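Local coordinates for odorant-binding protein (Phormia regina, PDB 5DIC), which probably carries long-chain fatty acids such as palmitate in the oral disk of the blowfly, as a secreted member of the PBP/GOBP odorant-binding family, at residues A44-G49 against R97-F102. Numbering follows the deposited sequence.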
loop_
_atom_site.group_PDB
_atom_site.type_symbol
_atom_site.label_atom_id
_atom_site.label_comp_id
_atom_site.label_asym_id
_atom_site.label_seq_id
_atom_site.Cartn_x
_atom_site.Cartn_y
_atom_site.Cartn_z
ATOM N N ALA A 44 4.084 -3.663 -13.468
ATOM C CA ALA A 44 5.058 -2.825 -12.798
ATOM C C ALA A 44 4.376 -1.890 -11.803
ATOM O O ALA A 44 4.970 -1.543 -10.785
ATOM C CB ALA A 44 5.902 -2.036 -13.790
ATOM N N MET A 45 3.134 -1.474 -12.079
ATOM C CA MET A 45 2.399 -0.714 -11.086
ATOM C C MET A 45 2.087 -1.539 -9.826
ATOM O O MET A 45 2.153 -1.011 -8.712
ATOM C CB MET A 45 1.121 -0.137 -11.698
ATOM C CG MET A 45 1.399 0.911 -12.767
ATOM S SD MET A 45 -0.035 1.350 -13.753
ATOM C CE MET A 45 -1.003 2.190 -12.511
ATOM N N LYS A 46 1.759 -2.820 -10.011
ATOM C CA LYS A 46 1.585 -3.693 -8.853
ATOM C C LYS A 46 2.880 -3.840 -8.073
ATOM O O LYS A 46 2.877 -3.831 -6.837
ATOM C CB LYS A 46 1.092 -5.077 -9.298
ATOM C CG LYS A 46 -0.300 -5.070 -9.917
ATOM C CD LYS A 46 -0.713 -6.523 -10.227
ATOM C CE LYS A 46 -2.057 -6.680 -10.872
ATOM N NZ LYS A 46 -2.245 -8.145 -11.128
ATOM N N CYS A 47 3.994 -3.975 -8.780
ATOM C CA CYS A 47 5.257 -4.044 -8.072
ATOM C C CYS A 47 5.601 -2.743 -7.363
ATOM O O CYS A 47 6.089 -2.767 -6.240
ATOM C CB CYS A 47 6.386 -4.403 -9.004
ATOM S SG CYS A 47 6.368 -6.111 -9.609
ATOM N N PHE A 48 5.321 -1.605 -8.015
ATOM C CA PHE A 48 5.482 -0.325 -7.338
ATOM C C PHE A 48 4.720 -0.292 -6.014
ATOM O O PHE A 48 5.264 0.121 -4.994
ATOM C CB PHE A 48 4.981 0.824 -8.230
ATOM C CG PHE A 48 4.943 2.131 -7.484
ATOM C CD1 PHE A 48 3.816 2.487 -6.794
ATOM C CD2 PHE A 48 6.049 2.952 -7.402
ATOM C CE1 PHE A 48 3.789 3.620 -6.000
ATOM C CE2 PHE A 48 6.040 4.087 -6.639
ATOM C CZ PHE A 48 4.916 4.425 -5.929
ATOM N N GLY A 49 3.461 -0.692 -6.043
ATOM C CA GLY A 49 2.650 -0.611 -4.835
ATOM C C GLY A 49 3.201 -1.517 -3.761
ATOM O O GLY A 49 3.261 -1.137 -2.606
ATOM N N ARG A 97 5.026 -12.066 -5.776
ATOM C CA ARG A 97 5.232 -10.993 -4.795
ATOM C C ARG A 97 4.345 -9.780 -5.095
ATOM O O ARG A 97 3.680 -9.209 -4.202
ATOM C CB ARG A 97 6.696 -10.561 -4.787
ATOM C CG ARG A 97 6.943 -9.200 -4.145
ATOM C CD ARG A 97 8.412 -8.824 -4.090
ATOM N NE ARG A 97 8.615 -7.426 -3.721
ATOM C CZ ARG A 97 8.859 -6.448 -4.588
ATOM N NH1 ARG A 97 8.946 -6.657 -5.888
ATOM N NH2 ARG A 97 9.012 -5.233 -4.114
ATOM N N CYS A 98 4.371 -9.337 -6.343
ATOM C CA CYS A 98 3.690 -8.081 -6.684
ATOM C C CYS A 98 2.179 -8.219 -6.708
ATOM O O CYS A 98 1.442 -7.309 -6.297
ATOM C CB CYS A 98 4.243 -7.529 -7.981
ATOM S SG CYS A 98 6.001 -7.212 -7.896
ATOM N N ASP A 99 1.704 -9.342 -7.200
ATOM C CA ASP A 99 0.261 -9.587 -7.186
ATOM C C ASP A 99 -0.266 -9.773 -5.761
ATOM O O ASP A 99 -1.366 -9.349 -5.440
ATOM C CB ASP A 99 -0.062 -10.761 -8.103
ATOM C CG ASP A 99 -1.539 -10.941 -8.336
ATOM O OD1 ASP A 99 -2.211 -10.000 -8.800
ATOM O OD2 ASP A 99 -2.020 -12.036 -8.008
ATOM N N THR A 100 0.517 -10.407 -4.896
ATOM C CA THR A 100 0.163 -10.493 -3.471
ATOM C C THR A 100 0.022 -9.124 -2.810
ATOM O O THR A 100 -0.983 -8.841 -2.166
ATOM C CB THR A 100 1.191 -11.358 -2.718
ATOM O OG1 THR A 100 1.049 -12.701 -3.191
ATOM C CG2 THR A 100 1.014 -11.289 -1.191
ATOM N N GLY A 101 0.999 -8.258 -3.038
ATOM C CA GLY A 101 0.898 -6.919 -2.465
ATOM C C GLY A 101 -0.320 -6.182 -2.988
ATOM O O GLY A 101 -1.047 -5.553 -2.216
ATOM N N PHE A 102 -0.560 -6.281 -4.300
ATOM C CA PHE A 102 -1.739 -5.657 -4.882
ATOM C C PHE A 102 -3.039 -6.194 -4.273
ATOM O O PHE A 102 -3.921 -5.398 -3.911
ATOM C CB PHE A 102 -1.728 -5.907 -6.387
ATOM C CG PHE A 102 -2.966 -5.435 -7.084
ATOM C CD1 PHE A 102 -3.328 -4.103 -7.036
ATOM C CD2 PHE A 102 -3.766 -6.323 -7.766
ATOM C CE1 PHE A 102 -4.462 -3.651 -7.668
ATOM C CE2 PHE A 102 -4.904 -5.885 -8.397
ATOM C CZ PHE A 102 -5.252 -4.539 -8.357
#
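Cys47 and Cys98 join covalently, SG to SG at 2.1 Å, and so staple helix 43-55 to the first turn of helix 97-113 in the mainly helical, disulfide-linked fold of the insect odorant-binding proteins. The bridge is one of three in the chain, and its CB-SG-SG-CB torsion of 99° sets the two CB-SG arms roughly crosswise. With both SG atoms beside their own backbone N, anti to the carbonyl carbon, the two arms meet. The short link draws the two CA atoms, Cys47 CA and Cys98 CA, to 4.5 Å, while the helix segments cross at 68°.

Next to the staple, Lys46 reaches over to the second helix. Its chain is extended beyond CG, with each further torsion anti, and passes obliquely across Phe102: CG and CD lie against the CB and CG of the phenylalanine, and CE comes to 3.6 Å from Phe102 CD2. Pro41 also touches both side chains. The Lys46 and Asp99 side chains lie side by side, pointing the same way, and Lys46 NZ forms a salt bridge to Asp99 OD1. An alanine in place of Lys46 would probably leave Asp99 OD1 without this cationic mate and uncover the CD2 side of the Phe102 ring.

The carboxylate is shared, for Asp99 OD2 accepts the backbone N-H of Ala95, just ahead of the helix, which probably helps fix its rotation. Arg97, near the disulfide, directs its NH2 to Glu54 and Glu23. The ammonium of Lys46 meets Asp99 OD1 from the anti side, 30° out of the carboxylate plane, with NZ and OD1 3.0 Å apart.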